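PDB 4W9R: uncharacterized protein from Capnocytophaga ochracea, which is of unknown function but belongs to the putative esterase family, pairing an alpha/beta-hydrolase domain with a C-terminal run of helices. Local coordinates for residues Tyr35-Val40 with Asp115-Ile120; Glu62-Ile67 with Met231-Tyr236; Arg170-Met175 with Ala226-Met231. All blocks are in the same frame, centred on the assembly; numbering follows the deposited sequence.

Contact 1 (Tyr35-Val40 with Asp115-Ile120); sequences YPLIVV and DLKGVI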
ATOM      1  N   TYR B  35      22.674   4.895   2.884  1.00 46.92           N
ATOM      2  CA  TYR B  35      21.289   4.492   2.678  1.00 31.36           C
ATOM      3  C   TYR B  35      21.190   3.018   2.311  1.00 30.12           C
ATOM      4  O   TYR B  35      22.013   2.505   1.554  1.00 39.49           O
ATOM      5  CB  TYR B  35      20.642   5.329   1.571  1.00 31.28           C
ATOM      6  CG  TYR B  35      20.817   6.824   1.717  1.00 43.28           C
ATOM      7  CD1 TYR B  35      19.911   7.581   2.445  1.00 44.35           C
ATOM      8  CD2 TYR B  35      21.882   7.480   1.111  1.00 42.47           C
ATOM      9  CE1 TYR B  35      20.063   8.948   2.576  1.00 54.62           C
ATOM     10  CE2 TYR B  35      22.042   8.846   1.235  1.00 50.71           C
ATOM     11  CZ  TYR B  35      21.130   9.576   1.969  1.00 61.81           C
ATOM     12  OH  TYR B  35      21.282  10.938   2.099  1.00 70.15           O
ATOM     13  N   PRO B  36      20.166   2.333   2.838  1.00 24.28           N
ATOM     14  CA  PRO B  36      19.881   0.960   2.413  1.00 20.11           C
ATOM     15  C   PRO B  36      19.335   0.947   0.992  1.00 22.22           C
ATOM     16  O   PRO B  36      18.627   1.878   0.608  1.00 30.11           O
ATOM     17  CB  PRO B  36      18.825   0.485   3.418  1.00 20.30           C
ATOM     18  CG  PRO B  36      18.944   1.421   4.580  1.00 23.22           C
ATOM     19  CD  PRO B  36      19.343   2.735   3.989  1.00 25.78           C
ATOM     20  N   LEU B  37      19.664  -0.086   0.225  1.00 24.18           N
ATOM     21  CA  LEU B  37      19.233  -0.173  -1.166  1.00 24.74           C
ATOM     22  C   LEU B  37      18.100  -1.174  -1.350  1.00 26.19           C
ATOM     23  O   LEU B  37      18.165  -2.297  -0.852  1.00 33.67           O
ATOM     24  CB  LEU B  37      20.412  -0.554  -2.064  1.00 25.09           C
ATOM     25  CG  LEU B  37      20.098  -0.849  -3.532  1.00 23.46           C
ATOM     26  CD1 LEU B  37      19.479   0.363  -4.207  1.00 20.13           C
ATOM     27  CD2 LEU B  37      21.353  -1.293  -4.267  1.00 24.50           C
ATOM     28  N   ILE B  38      17.060  -0.758  -2.064  1.00 21.12           N
ATOM     29  CA  ILE B  38      15.974  -1.661  -2.430  1.00 27.56           C
ATOM     30  C   ILE B  38      15.833  -1.736  -3.946  1.00 25.62           C
ATOM     31  O   ILE B  38      15.570  -0.730  -4.603  1.00 22.62           O
ATOM     32  CB  ILE B  38      14.632  -1.227  -1.818  1.00 25.55           C
ATOM     33  CG1 ILE B  38      14.693  -1.305  -0.293  1.00 25.52           C
ATOM     34  CG2 ILE B  38      13.504  -2.099  -2.342  1.00 25.05           C
ATOM     35  CD1 ILE B  38      13.394  -0.931   0.385  1.00 31.68           C
ATOM     36  N   VAL B  39      16.015  -2.933  -4.494  1.00 26.56           N
ATOM     37  CA  VAL B  39      15.909  -3.144  -5.934  1.00 24.61           C
ATOM     38  C   VAL B  39      14.546  -3.725  -6.304  1.00 24.41           C
ATOM     39  O   VAL B  39      14.087  -4.688  -5.689  1.00 34.55           O
ATOM     40  CB  VAL B  39      17.025  -4.080  -6.444  1.00 27.23           C
ATOM     41  CG1 VAL B  39      16.882  -4.325  -7.936  1.00 20.87           C
ATOM     42  CG2 VAL B  39      18.394  -3.492  -6.127  1.00 19.08           C
ATOM     43  N   VAL B  40      13.898  -3.131  -7.303  1.00 30.41           N
ATOM     44  CA  VAL B  40      12.593  -3.599  -7.763  1.00 22.68           C
ATOM     45  C   VAL B  40      12.650  -4.070  -9.217  1.00 25.78           C
ATOM     46  O   VAL B  40      12.884  -3.274 -10.125  1.00 32.90           O
ATOM     47  CB  VAL B  40      11.527  -2.499  -7.632  1.00 24.82           C
ATOM     48  CG1 VAL B  40      10.169  -3.025  -8.066  1.00 40.33           C
ATOM     49  CG2 VAL B  40      11.474  -1.984  -6.206  1.00 19.13           C
ATOM     50  N   ASP B 115      24.925  -1.420   4.313  1.00 43.25           N
ATOM     51  CA  ASP B 115      25.146  -2.862   4.257  1.00 50.26           C
ATOM     52  C   ASP B 115      23.863  -3.633   3.970  1.00 52.91           C
ATOM     53  O   ASP B 115      23.908  -4.813   3.627  1.00 57.51           O
ATOM     54  CB  ASP B 115      25.767  -3.359   5.565  1.00 62.64           C
ATOM     55  CG  ASP B 115      27.201  -2.896   5.741  1.00 80.70           C
ATOM     56  OD1 ASP B 115      27.530  -1.782   5.281  1.00 94.38           O
ATOM     57  OD2 ASP B 115      27.999  -3.649   6.340  1.00 81.27           O
ATOM     58  N   LEU B 116      22.721  -2.966   4.110  1.00 50.71           N
ATOM     59  CA  LEU B 116      21.434  -3.599   3.845  1.00 39.16           C
ATOM     60  C   LEU B 116      20.959  -3.345   2.417  1.00 38.66           C
ATOM     61  O   LEU B 116      20.683  -2.208   2.036  1.00 39.31           O
ATOM     62  CB  LEU B 116      20.376  -3.107   4.834  1.00 31.59           C
ATOM     63  CG  LEU B 116      18.974  -3.673   4.601  1.00 31.51           C
ATOM     64  CD1 LEU B 116      18.987  -5.189   4.727  1.00 29.99           C
ATOM     65  CD2 LEU B 116      17.971  -3.058   5.562  1.00 42.94           C
ATOM     66  N   LYS B 117      20.867  -4.414   1.634  1.00 27.30           N
ATOM     67  CA  LYS B 117      20.386  -4.323   0.261  1.00 26.79           C
ATOM     68  C   LYS B 117      19.254  -5.320   0.036  1.00 28.94           C
ATOM     69  O   LYS B 117      19.451  -6.525   0.162  1.00 29.50           O
ATOM     70  CB  LYS B 117      21.527  -4.577  -0.727  1.00 24.89           C
ATOM     71  CG  LYS B 117      22.630  -3.528  -0.687  1.00 24.40           C
ATOM     72  CD  LYS B 117      23.856  -3.965  -1.480  1.00 31.23           C
ATOM     73  CE  LYS B 117      24.904  -4.616  -0.584  1.00 45.14           C
ATOM     74  NZ  LYS B 117      24.415  -5.858   0.079  1.00 54.33           N
ATOM     75  N   GLY B 118      18.062  -4.815  -0.263  1.00 22.65           N
ATOM     76  CA  GLY B 118      16.921  -5.682  -0.500  1.00 20.15           C
ATOM     77  C   GLY B 118      16.523  -5.838  -1.956  1.00 31.21           C
ATOM     78  O   GLY B 118      16.982  -5.094  -2.823  1.00 33.73           O
ATOM     79  N   VAL B 119      15.646  -6.802  -2.219  1.00 26.16           N
ATOM     80  CA  VAL B 119      15.093  -6.992  -3.554  1.00 21.42           C
ATOM     81  C   VAL B 119      13.607  -7.342  -3.469  1.00 30.65           C
ATOM     82  O   VAL B 119      13.200  -8.213  -2.699  1.00 26.68           O
ATOM     83  CB  VAL B 119      15.856  -8.087  -4.341  1.00 25.08           C
ATOM     84  CG1 VAL B 119      15.884  -9.402  -3.570  1.00 21.27           C
ATOM     85  CG2 VAL B 119      15.244  -8.281  -5.722  1.00 27.21           C
ATOM     86  N   ILE B 120      12.797  -6.645  -4.259  1.00 26.52           N
ATOM     87  CA  ILE B 120      11.362  -6.888  -4.294  1.00 17.87           C
ATOM     88  C   ILE B 120      10.933  -7.264  -5.705  1.00 27.12           C
ATOM     89  O   ILE B 120      11.266  -6.572  -6.668  1.00 30.64           O
ATOM     90  CB  ILE B 120      10.562  -5.657  -3.831  1.00 21.74           C
ATOM     91  CG1 ILE B 120      10.978  -5.248  -2.418  1.00 28.18           C
ATOM     92  CG2 ILE B 120       9.067  -5.938  -3.884  1.00 21.77           C
ATOM     93  CD1 ILE B 120      10.231  -4.043  -1.890  1.00 27.99           C
TER
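V39 O is gripped twice by the strand beside it. I120 N gives it an N-H bond of 2.7 Å, bent only to 170° at the hydrogen and arriving nearly along the C=O axis. The CA-H of V119 adds a second, weaker contact at 3.3 Å from V119 CA to V39 O. L37 O is held in the same way, by G118 N at 2.6 Å and by the CA-H of K117. The return bonds run from L37 N to L116 O (3.0 Å), in the carbonyl plane, and from V39 N to G118 O (2.9 Å), where the donor stands above the carbonyl plane. The ladder joins two parallel neighbours, 35-40 and 116-122, in the middle of the mixed sheet of an alpha/beta hydrolase. The strands cross at -17°. I38, V40 and I120 share one face. There I38 CG2 meets I120 CD1 at 3.8 Å, the two side chains crossing obliquely. I120 is extended (chi2 -180°), which brings its CD1 up to that methyl. G118 sits beside I38 with no side chain of its own. L37, V39, K117 and V119 share the other face. L37 CB rests on K117 CG at 4.0 Å, and helix 91-110 lies over this pair. K117 bends away at its last two torsions, and NZ bonds to T140 O.

Contact 2 (Glu62-Ile67 with Met231-Tyr236); sequences EMPKCI and MCFDIY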
ATOM      1  N   GLU B  62       9.532   5.221  11.108  1.00 34.70           N
ATOM      2  CA  GLU B  62       9.600   3.767  11.196  1.00 31.25           C
ATOM      3  C   GLU B  62      10.645   3.188  10.241  1.00 31.00           C
ATOM      4  O   GLU B  62      10.952   1.997  10.292  1.00 40.22           O
ATOM      5  CB  GLU B  62       8.229   3.152  10.911  1.00 29.90           C
ATOM      6  CG  GLU B  62       7.139   3.615  11.859  1.00 35.14           C
ATOM      7  CD  GLU B  62       5.828   2.887  11.639  1.00 55.09           C
ATOM      8  OE1 GLU B  62       5.788   1.972  10.789  1.00 73.80           O
ATOM      9  OE2 GLU B  62       4.837   3.229  12.319  1.00 51.39           O
HETATM   10  N   MSE B  63      11.187   4.040   9.376  1.00 28.41           N
HETATM   11  CA  MSE B  63      12.210   3.623   8.420  1.00 29.53           C
HETATM   12  C   MSE B  63      13.248   4.714   8.200  1.00 30.78           C
HETATM   13  O   MSE B  63      12.926   5.901   8.251  1.00 42.22           O
HETATM   14  CB  MSE B  63      11.581   3.252   7.074  1.00 31.18           C
HETATM   15  CG  MSE B  63      11.137   1.808   6.952  1.00 51.44           C
HETATM   16 SE   MSE B  63      10.602   1.356   5.126  1.00 62.60          SE
HETATM   17  CE  MSE B  63      12.272   1.743   4.203  1.00 20.53           C
ATOM     18  N   PRO B  64      14.501   4.312   7.950  1.00 35.72           N
ATOM     19  CA  PRO B  64      15.534   5.256   7.521  1.00 35.40           C
ATOM     20  C   PRO B  64      15.318   5.659   6.068  1.00 37.47           C
ATOM     21  O   PRO B  64      14.577   4.978   5.358  1.00 40.15           O
ATOM     22  CB  PRO B  64      16.828   4.458   7.686  1.00 24.60           C
ATOM     23  CG  PRO B  64      16.406   3.044   7.470  1.00 24.27           C
ATOM     24  CD  PRO B  64      15.026   2.939   8.067  1.00 36.97           C
ATOM     25  N   LYS B  65      15.936   6.752   5.635  1.00 33.75           N
ATOM     26  CA  LYS B  65      15.892   7.130   4.230  1.00 26.07           C
ATOM     27  C   LYS B  65      16.575   6.053   3.392  1.00 30.23           C
ATOM     28  O   LYS B  65      17.663   5.589   3.730  1.00 33.61           O
ATOM     29  CB  LYS B  65      16.558   8.489   4.008  1.00 18.22           C
ATOM     30  CG  LYS B  65      15.808   9.661   4.619  1.00 27.02           C
ATOM     31  CD  LYS B  65      16.579  10.960   4.430  1.00 38.45           C
ATOM     32  CE  LYS B  65      15.831  12.144   5.019  1.00 46.10           C
ATOM     33  NZ  LYS B  65      14.508  12.344   4.366  1.00 57.74           N
ATOM     34  N   CYS B  66      15.928   5.652   2.304  1.00 28.91           N
ATOM     35  CA  CYS B  66      16.450   4.581   1.464  1.00 30.78           C
ATOM     36  C   CYS B  66      16.546   4.997   0.003  1.00 37.98           C
ATOM     37  O   CYS B  66      15.866   5.923  -0.439  1.00 44.39           O
ATOM     38  CB  CYS B  66      15.575   3.331   1.585  1.00 17.05           C
ATOM     39  SG  CYS B  66      15.624   2.541   3.206  1.00 84.84           S
ATOM     40  N   ILE B  67      17.404   4.307  -0.739  1.00 30.62           N
ATOM     41  CA  ILE B  67      17.492   4.494  -2.180  1.00 27.79           C
ATOM     42  C   ILE B  67      16.838   3.308  -2.876  1.00 28.53           C
ATOM     43  O   ILE B  67      17.164   2.155  -2.594  1.00 36.85           O
ATOM     44  CB  ILE B  67      18.951   4.647  -2.649  1.00 24.12           C
ATOM     45  CG1 ILE B  67      19.543   5.953  -2.111  1.00 32.83           C
ATOM     46  CG2 ILE B  67      19.034   4.622  -4.165  1.00 17.75           C
ATOM     47  CD1 ILE B  67      20.941   6.239  -2.603  1.00 36.94           C
HETATM   48  N   MSE B 231       8.004  -5.122   8.949  1.00 26.14           N
HETATM   49  CA  MSE B 231       8.672  -6.097   9.805  1.00 36.58           C
HETATM   50  C   MSE B 231      10.190  -6.076   9.667  1.00 39.45           C
HETATM   51  O   MSE B 231      10.910  -6.248  10.650  1.00 46.55           O
HETATM   52  CB  MSE B 231       8.149  -7.500   9.504  1.00 30.37           C
HETATM   53  CG  MSE B 231       6.707  -7.712   9.927  1.00 40.01           C
HETATM   54 SE   MSE B 231       6.040  -9.462   9.410  1.00 86.40          SE
HETATM   55  CE  MSE B 231       6.290  -9.292   7.492  1.00 43.15           C
ATOM     56  N   CYS B 232      10.671  -5.871   8.447  1.00 39.64           N
ATOM     57  CA  CYS B 232      12.104  -5.881   8.178  1.00 38.59           C
ATOM     58  C   CYS B 232      12.814  -4.723   8.879  1.00 37.76           C
ATOM     59  O   CYS B 232      13.883  -4.898   9.464  1.00 52.72           O
ATOM     60  CB  CYS B 232      12.360  -5.823   6.671  1.00 25.07           C
ATOM     61  SG  CYS B 232      14.104  -5.860   6.204  1.00 39.34           S
ATOM     62  N   PHE B 233      12.207  -3.543   8.812  1.00 22.89           N
ATOM     63  CA  PHE B 233      12.785  -2.334   9.389  1.00 29.25           C
ATOM     64  C   PHE B 233      12.290  -2.053  10.808  1.00 34.43           C
ATOM     65  O   PHE B 233      12.595  -1.005  11.377  1.00 34.68           O
ATOM     66  CB  PHE B 233      12.497  -1.136   8.487  1.00 26.62           C
ATOM     67  CG  PHE B 233      13.257  -1.162   7.194  1.00 32.62           C
ATOM     68  CD1 PHE B 233      12.700  -1.721   6.056  1.00 28.52           C
ATOM     69  CD2 PHE B 233      14.538  -0.637   7.120  1.00 36.31           C
ATOM     70  CE1 PHE B 233      13.402  -1.749   4.866  1.00 22.47           C
ATOM     71  CE2 PHE B 233      15.245  -0.665   5.932  1.00 31.36           C
ATOM     72  CZ  PHE B 233      14.675  -1.220   4.804  1.00 29.74           C
ATOM     73  N   ASP B 234      11.516  -2.982  11.361  1.00 27.92           N
ATOM     74  CA  ASP B 234      10.842  -2.801  12.649  1.00 35.11           C
ATOM     75  C   ASP B 234      11.752  -2.330  13.788  1.00 39.39           C
ATOM     76  O   ASP B 234      11.314  -1.588  14.669  1.00 47.32           O
ATOM     77  CB  ASP B 234      10.158  -4.107  13.059  1.00 36.30           C
ATOM     78  CG  ASP B 234       9.332  -3.959  14.320  1.00 44.71           C
ATOM     79  OD1 ASP B 234       8.218  -3.398  14.237  1.00 45.79           O
ATOM     80  OD2 ASP B 234       9.793  -4.405  15.391  1.00 43.51           O
ATOM     81  N   ILE B 235      13.010  -2.757  13.772  1.00 29.10           N
ATOM     82  CA  ILE B 235      13.958  -2.387  14.820  1.00 21.62           C
ATOM     83  C   ILE B 235      14.219  -0.875  14.848  1.00 29.97           C
ATOM     84  O   ILE B 235      14.636  -0.325  15.868  1.00 33.34           O
ATOM     85  CB  ILE B 235      15.302  -3.143  14.649  1.00 28.56           C
ATOM     86  CG1 ILE B 235      16.169  -3.015  15.905  1.00 32.99           C
ATOM     87  CG2 ILE B 235      16.049  -2.656  13.416  1.00 35.30           C
ATOM     88  CD1 ILE B 235      15.510  -3.549  17.159  1.00 27.43           C
ATOM     89  N   TYR B 236      13.949  -0.206  13.731  1.00 26.20           N
ATOM     90  CA  TYR B 236      14.191   1.228  13.609  1.00 26.39           C
ATOM     91  C   TYR B 236      13.123   2.043  14.334  1.00 29.89           C
ATOM     92  O   TYR B 236      13.341   3.210  14.660  1.00 31.75           O
ATOM     93  CB  TYR B 236      14.245   1.629  12.132  1.00 30.48           C
ATOM     94  CG  TYR B 236      14.748   3.032  11.866  1.00 24.77           C
ATOM     95  CD1 TYR B 236      13.871   4.108  11.799  1.00 24.44           C
ATOM     96  CD2 TYR B 236      16.100   3.277  11.661  1.00 27.34           C
ATOM     97  CE1 TYR B 236      14.327   5.390  11.551  1.00 27.07           C
ATOM     98  CE2 TYR B 236      16.564   4.556  11.407  1.00 32.95           C
ATOM     99  CZ  TYR B 236      15.674   5.608  11.354  1.00 35.28           C
ATOM    100  OH  TYR B 236      16.134   6.880  11.104  1.00 38.34           O
TER
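Two CH-pi contacts lead this contact. The methyl CE of selenomethionine M63 sits over one face of the F233 ring, 3.8 Å from the ring centroid. P64 CD does the same to Y236, also at 3.8 Å from the centroid, and the backbone at P64 N lies over the centre of that ring. Sulfur and selenium give a second group. M63 SE makes an oblique Met-aromatic contact with F233, its chain bent at chi3 (60°) to bring CE over the ring. C66 SG approaches F233 obliquely too, with SG 4.2 Å from CZ. Plain apolar contacts complete the set. M63 CG touches F233 CB at 3.6 Å, and P64 CB touches Y236 CE2 at 3.7 Å. P64 CD also reaches F233 CD2 at 3.7 Å, so the proline meets both rings. A backbone bond from Y236 N to F233 O (2.8 Å) ties the two aromatic residues into one turn. An alanine at Y236 would remove the ring against P64 and would probably loosen the loop here, besides losing the cation-pi contact with K274. The carboxylate of E62 turns to N218 of the second subunit. The loop before strand 67-71 and the exit of helix 217-232 are thus joined by apolar packing, CH-pi contacts and sulfur- or selenium-aromatic contacts, with no hydrogen bond between them.

Contact 3 (Arg170-Met175 with Ala226-Met231); sequences RLFYYM and AQALDM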
ATOM      1  N   ARG B 170      22.430 -11.514   8.503  1.00 58.11           N
ATOM      2  CA  ARG B 170      20.976 -11.577   8.599  1.00 50.34           C
ATOM      3  C   ARG B 170      20.311 -11.757   7.239  1.00 46.82           C
ATOM      4  O   ARG B 170      20.757 -11.196   6.237  1.00 39.55           O
ATOM      5  CB  ARG B 170      20.436 -10.316   9.280  1.00 44.39           C
ATOM      6  CG  ARG B 170      18.918 -10.272   9.423  1.00 45.72           C
ATOM      7  CD  ARG B 170      18.483  -9.074  10.246  1.00 48.51           C
ATOM      8  NE  ARG B 170      17.031  -8.973  10.374  1.00 45.55           N
ATOM      9  CZ  ARG B 170      16.280  -8.113   9.695  1.00 46.72           C
ATOM     10  NH1 ARG B 170      16.839  -7.273   8.834  1.00 45.87           N
ATOM     11  NH2 ARG B 170      14.967  -8.088   9.878  1.00 46.82           N
ATOM     12  N   LEU B 171      19.236 -12.536   7.217  1.00 42.12           N
ATOM     13  CA  LEU B 171      18.425 -12.688   6.019  1.00 36.66           C
ATOM     14  C   LEU B 171      16.949 -12.527   6.350  1.00 39.24           C
ATOM     15  O   LEU B 171      16.389 -13.302   7.127  1.00 42.42           O
ATOM     16  CB  LEU B 171      18.668 -14.046   5.362  1.00 37.15           C
ATOM     17  CG  LEU B 171      17.739 -14.366   4.189  1.00 37.33           C
ATOM     18  CD1 LEU B 171      17.859 -13.310   3.095  1.00 25.02           C
ATOM     19  CD2 LEU B 171      18.023 -15.752   3.639  1.00 32.03           C
ATOM     20  N   PHE B 172      16.324 -11.513   5.760  1.00 32.99           N
ATOM     21  CA  PHE B 172      14.889 -11.318   5.904  1.00 35.34           C
ATOM     22  C   PHE B 172      14.176 -11.821   4.657  1.00 34.03           C
ATOM     23  O   PHE B 172      14.349 -11.268   3.570  1.00 35.95           O
ATOM     24  CB  PHE B 172      14.559  -9.845   6.151  1.00 29.69           C
ATOM     25  CG  PHE B 172      13.091  -9.574   6.324  1.00 36.84           C
ATOM     26  CD1 PHE B 172      12.499  -9.665   7.575  1.00 40.05           C
ATOM     27  CD2 PHE B 172      12.300  -9.227   5.239  1.00 26.90           C
ATOM     28  CE1 PHE B 172      11.149  -9.418   7.740  1.00 38.41           C
ATOM     29  CE2 PHE B 172      10.947  -8.979   5.398  1.00 32.27           C
ATOM     30  CZ  PHE B 172      10.372  -9.074   6.650  1.00 37.86           C
ATOM     31  N   TYR B 173      13.376 -12.870   4.814  1.00 23.18           N
ATOM     32  CA  TYR B 173      12.642 -13.429   3.687  1.00 22.26           C
ATOM     33  C   TYR B 173      11.137 -13.302   3.884  1.00 27.98           C
ATOM     34  O   TYR B 173      10.601 -13.701   4.917  1.00 25.11           O
ATOM     35  CB  TYR B 173      13.017 -14.895   3.466  1.00 18.82           C
ATOM     36  CG  TYR B 173      12.312 -15.522   2.286  1.00 36.86           C
ATOM     37  CD1 TYR B 173      12.767 -15.312   0.990  1.00 31.07           C
ATOM     38  CD2 TYR B 173      11.186 -16.318   2.463  1.00 27.07           C
ATOM     39  CE1 TYR B 173      12.125 -15.878  -0.093  1.00 35.57           C
ATOM     40  CE2 TYR B 173      10.537 -16.888   1.385  1.00 29.80           C
ATOM     41  CZ  TYR B 173      11.011 -16.666   0.109  1.00 39.61           C
ATOM     42  OH  TYR B 173      10.368 -17.233  -0.967  1.00 41.67           O
ATOM     43  N   TYR B 174      10.464 -12.749   2.880  1.00 24.21           N
ATOM     44  CA  TYR B 174       9.017 -12.583   2.924  1.00 25.19           C
ATOM     45  C   TYR B 174       8.370 -13.086   1.642  1.00 29.27           C
ATOM     46  O   TYR B 174       8.698 -12.624   0.549  1.00 22.97           O
ATOM     47  CB  TYR B 174       8.649 -11.116   3.154  1.00 25.77           C
ATOM     48  CG  TYR B 174       7.160 -10.858   3.246  1.00 28.04           C
ATOM     49  CD1 TYR B 174       6.415 -10.542   2.117  1.00 34.08           C
ATOM     50  CD2 TYR B 174       6.501 -10.929   4.462  1.00 34.45           C
ATOM     51  CE1 TYR B 174       5.054 -10.307   2.199  1.00 34.54           C
ATOM     52  CE2 TYR B 174       5.141 -10.693   4.555  1.00 39.29           C
ATOM     53  CZ  TYR B 174       4.423 -10.383   3.422  1.00 40.30           C
ATOM     54  OH  TYR B 174       3.070 -10.150   3.516  1.00 42.61           O
HETATM   55  N   MSE B 175       7.444 -14.030   1.779  1.00 32.20           N
HETATM   56  CA  MSE B 175       6.697 -14.529   0.632  1.00 26.97           C
HETATM   57  C   MSE B 175       5.196 -14.405   0.863  1.00 33.52           C
HETATM   58  O   MSE B 175       4.692 -14.752   1.930  1.00 43.19           O
HETATM   59  CB  MSE B 175       7.066 -15.981   0.337  1.00 27.32           C
HETATM   60  CG  MSE B 175       6.167 -16.644  -0.696  1.00 32.90           C
HETATM   61 SE   MSE B 175       6.688 -18.481  -1.075  1.00 71.08          SE
HETATM   62  CE  MSE B 175       5.157 -19.017  -2.154  1.00 68.21           C
ATOM     63  N   ALA B 226       3.659  -3.584   2.216  1.00 30.12           N
ATOM     64  CA  ALA B 226       3.437  -2.868   3.466  1.00 35.95           C
ATOM     65  C   ALA B 226       3.908  -3.683   4.666  1.00 35.00           C
ATOM     66  O   ALA B 226       4.589  -3.166   5.551  1.00 35.43           O
ATOM     67  CB  ALA B 226       1.967  -2.511   3.614  1.00 14.45           C
ATOM     68  N   GLN B 227       3.550  -4.963   4.683  1.00 27.63           N
ATOM     69  CA  GLN B 227       3.940  -5.852   5.770  1.00 26.47           C
ATOM     70  C   GLN B 227       5.443  -6.106   5.787  1.00 34.25           C
ATOM     71  O   GLN B 227       6.074  -6.048   6.842  1.00 33.93           O
ATOM     72  CB  GLN B 227       3.190  -7.181   5.668  1.00 18.71           C
ATOM     73  CG  GLN B 227       1.706  -7.079   5.972  1.00 17.50           C
ATOM     74  CD  GLN B 227       1.016  -8.428   5.972  1.00 32.07           C
ATOM     75  OE1 GLN B 227       1.656  -9.468   5.801  1.00 34.33           O
ATOM     76  NE2 GLN B 227      -0.296  -8.419   6.169  1.00 34.11           N
ATOM     77  N   ALA B 228       6.009  -6.385   4.615  1.00 32.97           N
ATOM     78  CA  ALA B 228       7.424  -6.726   4.506  1.00 23.05           C
ATOM     79  C   ALA B 228       8.316  -5.592   4.998  1.00 22.00           C
ATOM     80  O   ALA B 228       9.230  -5.813   5.791  1.00 33.12           O
ATOM     81  CB  ALA B 228       7.771  -7.088   3.072  1.00 21.23           C
ATOM     82  N   LEU B 229       8.041  -4.380   4.529  1.00 20.28           N
ATOM     83  CA  LEU B 229       8.794  -3.205   4.955  1.00 24.12           C
ATOM     84  C   LEU B 229       8.627  -2.946   6.448  1.00 28.20           C
ATOM     85  O   LEU B 229       9.571  -2.542   7.126  1.00 40.63           O
ATOM     86  CB  LEU B 229       8.357  -1.971   4.167  1.00 16.57           C
ATOM     87  CG  LEU B 229       8.656  -1.968   2.669  1.00 22.77           C
ATOM     88  CD1 LEU B 229       8.046  -0.741   2.019  1.00 14.76           C
ATOM     89  CD2 LEU B 229      10.157  -2.024   2.424  1.00 16.86           C
ATOM     90  N   ASP B 230       7.419  -3.182   6.949  1.00 29.47           N
ATOM     91  CA  ASP B 230       7.111  -2.948   8.353  1.00 30.74           C
ATOM     92  C   ASP B 230       7.947  -3.834   9.270  1.00 32.00           C
ATOM     93  O   ASP B 230       8.530  -3.357  10.242  1.00 37.29           O
ATOM     94  CB  ASP B 230       5.624  -3.189   8.619  1.00 38.11           C
ATOM     95  CG  ASP B 230       5.245  -2.944  10.067  1.00 48.14           C
ATOM     96  OD1 ASP B 230       5.613  -1.878  10.605  1.00 53.06           O
ATOM     97  OD2 ASP B 230       4.585  -3.820  10.667  1.00 45.67           O
HETATM   98  N   MSE B 231       8.004  -5.122   8.949  1.00 26.14           N
HETATM   99  CA  MSE B 231       8.672  -6.097   9.805  1.00 36.58           C
HETATM  100  C   MSE B 231      10.190  -6.076   9.667  1.00 39.45           C
HETATM  101  O   MSE B 231      10.910  -6.248  10.650  1.00 46.55           O
HETATM  102  CB  MSE B 231       8.149  -7.500   9.504  1.00 30.37           C
HETATM  103  CG  MSE B 231       6.707  -7.712   9.927  1.00 40.01           C
HETATM  104 SE   MSE B 231       6.040  -9.462   9.410  1.00 86.40          SE
HETATM  105  CE  MSE B 231       6.290  -9.292   7.492  1.00 43.15           C
TER
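The methyl of A228 lies over one face of the Y174 ring, offset toward its rim, with CB 4.1 Å from the ring centroid. The methyl CE of selenomethionine M231 comes to the same ring obliquely, 3.5 Å from Y174 CD2. A bend at chi3 (-60°) carries CE there, and the two side chains cross at about a right angle. M231 also serves F172 through the base of its chain, with M231 CB 3.9 Å from F172 CZ. The tip of the F172 ring further meets the A228 carbonyl, CZ lying 3.6 Å from A228 O. F172 and Y174 are two residues apart on their strand and so share a face. With CG anti to the backbone N (chi1 -179°), both rings extend toward the helix. At the rim the contact turns polar. Y174 OH donates to Q227 OE1 at 2.8 Å. Q227 reaches out with an extended chain, and its amide plane is 84° from the tyrosine ring. The hydroxyl stands above the carbonyl plane, not on a lone pair. Q227 NE2 bonds to Q223 of the second subunit, so the amide links the strand to the dimer contact. The strand and helix segments run nearly antiparallel, their axes 9.3 Å apart, as expected where a helix packs on the sheet of an alpha/beta hydrolase. Strands 143-149 and 205-213 flank strand 171-180, with V145 of the first touching A228 and V210 of the second touching Y174. On its other flanks helix 217-232 packs on helix 43-59, through L229 on V54, and meets the second subunit, with A226 on its L222.

The three contacts lie close together, with centres 10 to 12 Å apart. Contact 2 adjoins contact 1 through I67, whose O lies 3.0 Å from I38 N and whose N lies 3.0 Å from P36 O, both probable hydrogen bonds. I38 CD1 meets L229 CD2 at 4.0 Å, so helix 217-232 reaches contact 1 as well as strand 171-180. Contacts 2 and 3 both use this helix: M231 touches the strand in contact 3, and F233, just after the helix, serves contact 2. E62 OE1 and D230 OD1 come within 3.9 Å as like charges. K237, salt-bridged to D230, probably eases the repulsion. An acetate, probably from the crystallisation liquor, lies about 4 Å from the M231 side chain.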